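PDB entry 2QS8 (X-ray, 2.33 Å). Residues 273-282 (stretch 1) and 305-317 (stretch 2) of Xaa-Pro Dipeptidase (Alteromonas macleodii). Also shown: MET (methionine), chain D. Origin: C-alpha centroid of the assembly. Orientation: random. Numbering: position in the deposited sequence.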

ATOM      1  N   TYR A 273      11.592 -28.527 -10.904  1.00 30.43           N
ATOM      2  CA  TYR A 273      12.961 -29.036 -10.800  1.00 31.28           C
ATOM      3  C   TYR A 273      13.554 -28.895  -9.398  1.00 31.91           C
ATOM      4  O   TYR A 273      13.324 -27.898  -8.720  1.00 31.66           O
ATOM      5  CB  TYR A 273      13.886 -28.333 -11.798  1.00 31.56           C
ATOM      6  CG  TYR A 273      13.956 -29.011 -13.152  1.00 32.63           C
ATOM      7  CD1 TYR A 273      13.104 -28.631 -14.196  1.00 31.95           C
ATOM      8  CD2 TYR A 273      14.872 -30.040 -13.387  1.00 32.08           C
ATOM      9  CE1 TYR A 273      13.171 -29.260 -15.451  1.00 32.45           C
ATOM     10  CE2 TYR A 273      14.947 -30.679 -14.632  1.00 34.09           C
ATOM     11  CZ  TYR A 273      14.100 -30.283 -15.663  1.00 34.48           C
ATOM     12  OH  TYR A 273      14.212 -30.899 -16.891  1.00 34.48           O
ATOM     13  N   TYR A 274      14.305 -29.913  -8.973  1.00 32.07           N
ATOM     14  CA  TYR A 274      14.957 -29.914  -7.670  1.00 30.82           C
ATOM     15  C   TYR A 274      16.465 -29.690  -7.844  1.00 30.05           C
ATOM     16  O   TYR A 274      17.136 -30.471  -8.509  1.00 29.53           O
ATOM     17  CB  TYR A 274      14.720 -31.245  -6.940  1.00 32.38           C
ATOM     18  CG  TYR A 274      15.431 -31.362  -5.596  1.00 34.79           C
ATOM     19  CD1 TYR A 274      15.886 -32.593  -5.129  1.00 34.73           C
ATOM     20  CD2 TYR A 274      15.630 -30.246  -4.788  1.00 35.39           C
ATOM     21  CE1 TYR A 274      16.520 -32.708  -3.892  1.00 36.04           C
ATOM     22  CE2 TYR A 274      16.259 -30.350  -3.552  1.00 36.07           C
ATOM     23  CZ  TYR A 274      16.700 -31.582  -3.111  1.00 36.69           C
ATOM     24  OH  TYR A 274      17.323 -31.684  -1.887  1.00 36.57           O
ATOM     25  N   VAL A 275      16.979 -28.614  -7.251  1.00 28.36           N
ATOM     26  CA  VAL A 275      18.403 -28.270  -7.304  1.00 25.92           C
ATOM     27  C   VAL A 275      18.896 -28.467  -5.866  1.00 26.88           C
ATOM     28  O   VAL A 275      18.786 -27.574  -5.029  1.00 25.89           O
ATOM     29  CB  VAL A 275      18.598 -26.811  -7.723  1.00 24.97           C
ATOM     30  CG1 VAL A 275      20.057 -26.521  -7.939  1.00 23.96           C
ATOM     31  CG2 VAL A 275      17.811 -26.528  -8.965  1.00 22.87           C
ATOM     32  N   PRO A 276      19.464 -29.642  -5.573  1.00 27.13           N
ATOM     33  CA  PRO A 276      19.966 -30.002  -4.247  1.00 26.53           C
ATOM     34  C   PRO A 276      21.054 -29.192  -3.543  1.00 25.61           C
ATOM     35  O   PRO A 276      20.921 -28.910  -2.360  1.00 26.12           O
ATOM     36  CB  PRO A 276      20.363 -31.465  -4.424  1.00 28.38           C
ATOM     37  CG  PRO A 276      20.830 -31.505  -5.830  1.00 28.93           C
ATOM     38  CD  PRO A 276      19.794 -30.688  -6.556  1.00 26.93           C
ATOM     39  N   THR A 277      22.112 -28.815  -4.246  1.00 24.57           N
ATOM     40  CA  THR A 277      23.225 -28.099  -3.622  1.00 24.70           C
ATOM     41  C   THR A 277      23.720 -28.902  -2.423  1.00 24.69           C
ATOM     42  O   THR A 277      23.844 -28.381  -1.306  1.00 25.14           O
ATOM     43  CB  THR A 277      22.849 -26.662  -3.141  1.00 25.45           C
ATOM     44  OG1 THR A 277      21.983 -26.728  -1.991  1.00 23.71           O
ATOM     45  CG2 THR A 277      22.193 -25.886  -4.275  1.00 23.15           C
ATOM     46  N   ILE A 278      23.987 -30.181  -2.657  1.00 24.21           N
ATOM     47  CA  ILE A 278      24.481 -31.051  -1.596  1.00 25.77           C
ATOM     48  C   ILE A 278      25.800 -30.506  -1.038  1.00 27.18           C
ATOM     49  O   ILE A 278      26.004 -30.497   0.171  1.00 27.76           O
ATOM     50  CB  ILE A 278      24.720 -32.496  -2.099  1.00 25.33           C
ATOM     51  CG1 ILE A 278      23.432 -33.064  -2.690  1.00 23.72           C
ATOM     52  CG2 ILE A 278      25.187 -33.378  -0.939  1.00 23.50           C
ATOM     53  CD1 ILE A 278      23.614 -34.393  -3.381  1.00 29.14           C
ATOM     54  N   SER A 279      26.676 -30.044  -1.929  1.00 28.15           N
ATOM     55  CA  SER A 279      27.974 -29.499  -1.537  1.00 29.67           C
ATOM     56  C   SER A 279      27.849 -28.460  -0.430  1.00 30.98           C
ATOM     57  O   SER A 279      28.484 -28.578   0.616  1.00 31.55           O
ATOM     58  CB  SER A 279      28.669 -28.850  -2.735  1.00 30.02           C
ATOM     59  OG  SER A 279      29.015 -29.807  -3.717  1.00 33.09           O
ATOM     60  N   ALA A 280      27.037 -27.438  -0.677  1.00 32.50           N
ATOM     61  CA  ALA A 280      26.836 -26.368   0.292  1.00 34.37           C
ATOM     62  C   ALA A 280      26.305 -26.950   1.593  1.00 34.58           C
ATOM     63  O   ALA A 280      26.646 -26.473   2.672  1.00 35.56           O
ATOM     64  CB  ALA A 280      25.861 -25.324  -0.259  1.00 33.51           C
ATOM     65  N   GLY A 281      25.468 -27.975   1.477  1.00 34.53           N
ATOM     66  CA  GLY A 281      24.913 -28.616   2.653  1.00 34.95           C
ATOM     67  C   GLY A 281      26.028 -29.212   3.496  1.00 36.79           C
ATOM     68  O   GLY A 281      26.132 -28.934   4.693  1.00 36.07           O
ATOM     69  N   GLU A 282      26.872 -30.024   2.858  1.00 36.72           N
ATOM     70  CA  GLU A 282      27.995 -30.662   3.532  1.00 36.81           C
ATOM     71  C   GLU A 282      28.961 -29.606   4.072  1.00 36.08           C
ATOM     72  O   GLU A 282      29.609 -29.811   5.100  1.00 35.13           O
ATOM     73  CB  GLU A 282      28.736 -31.594   2.561  1.00 37.22           C
ATOM     74  CG  GLU A 282      27.906 -32.759   2.046  1.00 38.71           C
ATOM     75  CD  GLU A 282      27.532 -33.744   3.140  1.00 38.99           C
ATOM     76  OE1 GLU A 282      28.446 -34.207   3.850  1.00 42.41           O
ATOM     77  OE2 GLU A 282      26.335 -34.061   3.285  1.00 37.54           O
ATOM     78  N   VAL A 305      20.260 -28.062   9.165  1.00 40.52           N
ATOM     79  CA  VAL A 305      19.967 -28.158   7.739  1.00 41.39           C
ATOM     80  C   VAL A 305      20.997 -28.910   6.906  1.00 41.26           C
ATOM     81  O   VAL A 305      20.660 -29.857   6.199  1.00 41.81           O
ATOM     82  CB  VAL A 305      19.764 -26.743   7.119  1.00 41.30           C
ATOM     83  CG1 VAL A 305      19.582 -26.846   5.614  1.00 41.27           C
ATOM     84  CG2 VAL A 305      18.552 -26.072   7.739  1.00 40.81           C
ATOM     85  N   GLY A 306      22.252 -28.488   6.985  1.00 41.08           N
ATOM     86  CA  GLY A 306      23.299 -29.128   6.203  1.00 41.84           C
ATOM     87  C   GLY A 306      23.346 -30.652   6.041  1.00 42.19           C
ATOM     88  O   GLY A 306      23.429 -31.140   4.917  1.00 41.30           O
ATOM     89  N   PRO A 307      23.308 -31.429   7.136  1.00 42.04           N
ATOM     90  CA  PRO A 307      23.361 -32.898   7.077  1.00 42.36           C
ATOM     91  C   PRO A 307      22.192 -33.606   6.392  1.00 43.04           C
ATOM     92  O   PRO A 307      22.350 -34.709   5.872  1.00 43.64           O
ATOM     93  CB  PRO A 307      23.469 -33.306   8.549  1.00 41.01           C
ATOM     94  CG  PRO A 307      24.015 -32.072   9.234  1.00 42.50           C
ATOM     95  CD  PRO A 307      23.284 -30.965   8.534  1.00 42.37           C
ATOM     96  N   GLN A 308      21.026 -32.969   6.397  1.00 42.60           N
ATOM     97  CA  GLN A 308      19.818 -33.548   5.815  1.00 42.97           C
ATOM     98  C   GLN A 308      19.708 -33.511   4.289  1.00 42.34           C
ATOM     99  O   GLN A 308      18.993 -34.317   3.706  1.00 42.48           O
ATOM    100  CB  GLN A 308      18.591 -32.867   6.429  1.00 43.64           C
ATOM    101  CG  GLN A 308      17.241 -33.361   5.918  1.00 44.73           C
ATOM    102  CD  GLN A 308      17.015 -34.838   6.183  1.00 45.48           C
ATOM    103  OE1 GLN A 308      17.178 -35.306   7.310  1.00 46.41           O
ATOM    104  NE2 GLN A 308      16.627 -35.579   5.147  1.00 42.37           N
ATOM    105  N   ILE A 309      20.400 -32.583   3.638  1.00 42.03           N
ATOM    106  CA  ILE A 309      20.304 -32.484   2.184  1.00 40.62           C
ATOM    107  C   ILE A 309      20.675 -33.771   1.444  1.00 39.24           C
ATOM    108  O   ILE A 309      19.941 -34.208   0.563  1.00 36.60           O
ATOM    109  CB  ILE A 309      21.146 -31.305   1.655  1.00 39.94           C
ATOM    110  CG1 ILE A 309      20.552 -29.990   2.173  1.00 40.66           C
ATOM    111  CG2 ILE A 309      21.147 -31.296   0.133  1.00 38.02           C
ATOM    112  CD1 ILE A 309      21.259 -28.740   1.684  1.00 37.88           C
ATOM    113  N   SER A 310      21.801 -34.380   1.807  1.00 39.27           N
ATOM    114  CA  SER A 310      22.240 -35.620   1.165  1.00 39.12           C
ATOM    115  C   SER A 310      21.174 -36.708   1.287  1.00 38.82           C
ATOM    116  O   SER A 310      20.947 -37.487   0.356  1.00 38.75           O
ATOM    117  CB  SER A 310      23.542 -36.115   1.798  1.00 39.06           C
ATOM    118  OG  SER A 310      23.359 -36.391   3.176  1.00 41.38           O
ATOM    119  N   ASP A 311      20.519 -36.757   2.442  1.00 37.78           N
ATOM    120  CA  ASP A 311      19.486 -37.747   2.683  1.00 38.58           C
ATOM    121  C   ASP A 311      18.230 -37.420   1.879  1.00 37.25           C
ATOM    122  O   ASP A 311      17.611 -38.306   1.295  1.00 37.27           O
ATOM    123  CB  ASP A 311      19.157 -37.812   4.171  1.00 41.79           C
ATOM    124  CG  ASP A 311      18.303 -39.007   4.514  1.00 45.23           C
ATOM    125  OD1 ASP A 311      18.776 -40.143   4.286  1.00 49.14           O
ATOM    126  OD2 ASP A 311      17.165 -38.817   4.996  1.00 45.81           O
ATOM    127  N   THR A 312      17.851 -36.148   1.851  1.00 34.90           N
ATOM    128  CA  THR A 312      16.682 -35.725   1.094  1.00 32.20           C
ATOM    129  C   THR A 312      16.904 -35.974  -0.402  1.00 32.74           C
ATOM    130  O   THR A 312      15.986 -36.367  -1.122  1.00 31.33           O
ATOM    131  CB  THR A 312      16.390 -34.231   1.335  1.00 31.42           C
ATOM    132  OG1 THR A 312      15.876 -34.062   2.662  1.00 32.26           O
ATOM    133  CG2 THR A 312      15.378 -33.703   0.342  1.00 28.95           C
ATOM    134  N   PHE A 313      18.129 -35.756  -0.863  1.00 33.53           N
ATOM    135  CA  PHE A 313      18.463 -35.961  -2.269  1.00 35.17           C
ATOM    136  C   PHE A 313      18.138 -37.378  -2.738  1.00 35.64           C
ATOM    137  O   PHE A 313      17.507 -37.566  -3.778  1.00 33.83           O
ATOM    138  CB  PHE A 313      19.954 -35.693  -2.507  1.00 35.84           C
ATOM    139  CG  PHE A 313      20.416 -36.041  -3.897  1.00 36.84           C
ATOM    140  CD1 PHE A 313      20.174 -35.179  -4.957  1.00 37.39           C
ATOM    141  CD2 PHE A 313      21.071 -37.248  -4.147  1.00 36.44           C
ATOM    142  CE1 PHE A 313      20.574 -35.497  -6.250  1.00 37.73           C
ATOM    143  CE2 PHE A 313      21.475 -37.578  -5.438  1.00 37.21           C
ATOM    144  CZ  PHE A 313      21.225 -36.699  -6.492  1.00 38.30           C
ATOM    145  N   ARG A 314      18.591 -38.372  -1.973  1.00 36.49           N
ATOM    146  CA  ARG A 314      18.357 -39.772  -2.309  1.00 37.63           C
ATOM    147  C   ARG A 314      16.865 -40.045  -2.419  1.00 37.98           C
ATOM    148  O   ARG A 314      16.410 -40.641  -3.396  1.00 38.40           O
ATOM    149  CB  ARG A 314      18.976 -40.689  -1.252  1.00 39.17           C
ATOM    150  CG  ARG A 314      18.650 -42.160  -1.437  1.00 41.48           C
ATOM    151  CD  ARG A 314      19.253 -43.004  -0.323  1.00 44.13           C
ATOM    152  NE  ARG A 314      20.711 -43.117  -0.420  1.00 46.63           N
ATOM    153  CZ  ARG A 314      21.349 -43.801  -1.368  1.00 47.88           C
ATOM    154  NH1 ARG A 314      20.659 -44.437  -2.307  1.00 48.85           N
ATOM    155  NH2 ARG A 314      22.675 -43.858  -1.376  1.00 46.93           N
ATOM    156  N   LYS A 315      16.113 -39.602  -1.414  1.00 38.44           N
ATOM    157  CA  LYS A 315      14.662 -39.779  -1.385  1.00 39.27           C
ATOM    158  C   LYS A 315      13.992 -39.175  -2.617  1.00 38.16           C
ATOM    159  O   LYS A 315      13.142 -39.802  -3.247  1.00 37.68           O
ATOM    160  CB  LYS A 315      14.073 -39.125  -0.132  1.00 41.94           C
ATOM    161  CG  LYS A 315      14.420 -39.815   1.181  1.00 47.11           C
ATOM    162  CD  LYS A 315      13.841 -39.050   2.371  1.00 50.81           C
ATOM    163  CE  LYS A 315      13.819 -39.897   3.643  1.00 53.54           C
ATOM    164  NZ  LYS A 315      15.170 -40.381   4.051  1.00 55.35           N
ATOM    165  N   ALA A 316      14.381 -37.949  -2.954  1.00 36.61           N
ATOM    166  CA  ALA A 316      13.801 -37.259  -4.095  1.00 35.27           C
ATOM    167  C   ALA A 316      14.127 -37.975  -5.393  1.00 34.20           C
ATOM    168  O   ALA A 316      13.265 -38.135  -6.250  1.00 31.30           O
ATOM    169  CB  ALA A 316      14.304 -35.826  -4.154  1.00 33.17           C
ATOM    170  N   TYR A 317      15.376 -38.398  -5.533  1.00 36.02           N
ATOM    171  CA  TYR A 317      15.800 -39.097  -6.739  1.00 39.07           C
ATOM    172  C   TYR A 317      15.037 -40.400  -6.951  1.00 38.81           C
ATOM    173  O   TYR A 317      14.483 -40.626  -8.021  1.00 39.17           O
ATOM    174  CB  TYR A 317      17.297 -39.401  -6.698  1.00 40.30           C
ATOM    175  CG  TYR A 317      17.742 -40.253  -7.859  1.00 42.42           C
ATOM    176  CD1 TYR A 317      17.715 -39.758  -9.159  1.00 43.09           C
ATOM    177  CD2 TYR A 317      18.149 -41.572  -7.661  1.00 43.88           C
ATOM    178  CE1 TYR A 317      18.079 -40.556 -10.240  1.00 45.46           C
ATOM    179  CE2 TYR A 317      18.513 -42.381  -8.732  1.00 44.92           C
ATOM    180  CZ  TYR A 317      18.475 -41.869 -10.017  1.00 45.81           C
ATOM    181  OH  TYR A 317      18.815 -42.673 -11.083  1.00 47.90           O
TER
HETATM  182  N   MET D 600      22.706 -20.667   1.204  1.00 39.57           N
HETATM  183  CA  MET D 600      21.845 -21.662   1.909  1.00 38.07           C
HETATM  184  C   MET D 600      21.298 -21.110   3.222  1.00 36.81           C
HETATM  185  O   MET D 600      20.257 -21.623   3.681  1.00 35.27           O
HETATM  186  CB  MET D 600      22.649 -22.929   2.195  1.00 41.37           C
HETATM  187  CG  MET D 600      21.836 -24.014   2.847  1.00 44.20           C
HETATM  188  SD  MET D 600      22.752 -25.512   2.950  1.00 50.81           S
HETATM  189  CE  MET D 600      22.812 -25.944   1.235  1.00 47.95           C
HETATM  190  OXT MET D 600      21.924 -20.180   3.776  1.00 34.66           O

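Strand 273-275 and the helix that begins at Ile278 both run against helix 305-317, the two helices meeting at 145° between their N-to-C directions. No hydrogen bond links the stretches; the contact rests on packing, and three residues, Ile309, Tyr274 and Ile278, cover the most surface.

Ile309 points toward the first stretch, and its branched side chain suits a place with neighbours in several directions. Its CG2 lies 3.5 Å from Pro276 O and 4.0 Å from Ile278 CG1, while its CD1 reaches to 3.8 Å from Gly281 CA. That last approach depends on glycine: a CB at Gly281 would stand only 2.9 Å from Ile309 CD1, a clash. The same methyl also touches the bound methionine, with Ile309 CD1 3.2 Å from MET CE.

Tyr274, in the t rotamer, extends a long flat side chain from the strand to the helix, where the CA atoms are still 8.3 Å apart at Tyr274 and Ala316. Its CD1 packs 3.7 Å from Ala316 CB, a methyl small enough to leave room for the ring. The backbone of Phe313 borders the ring edge, with Tyr274 CE1 4.1 Å from Phe313 CA. Tyr274 OH rests 3.6 Å from Thr312 CG2, and its polar need is met elsewhere in the structure.

Ile278 starts out sideways, but its end comes nearer the helix. Its CD1 sits over one face of the Phe313 ring, 3.6 Å from Phe313 CG and 20° off the ring normal, a CH-pi contact. Pro276 CB adds another apolar contact, 3.8 Å from Phe313 CD1.

Beyond these side chains the backbones meet directly. Gly281 and Gly306 bring their CA atoms to 3.9 Å, and Gly281 O lies 3.2 Å from Gly306 CA; a CB on Gly306 would clash with that oxygen at 2.6 Å.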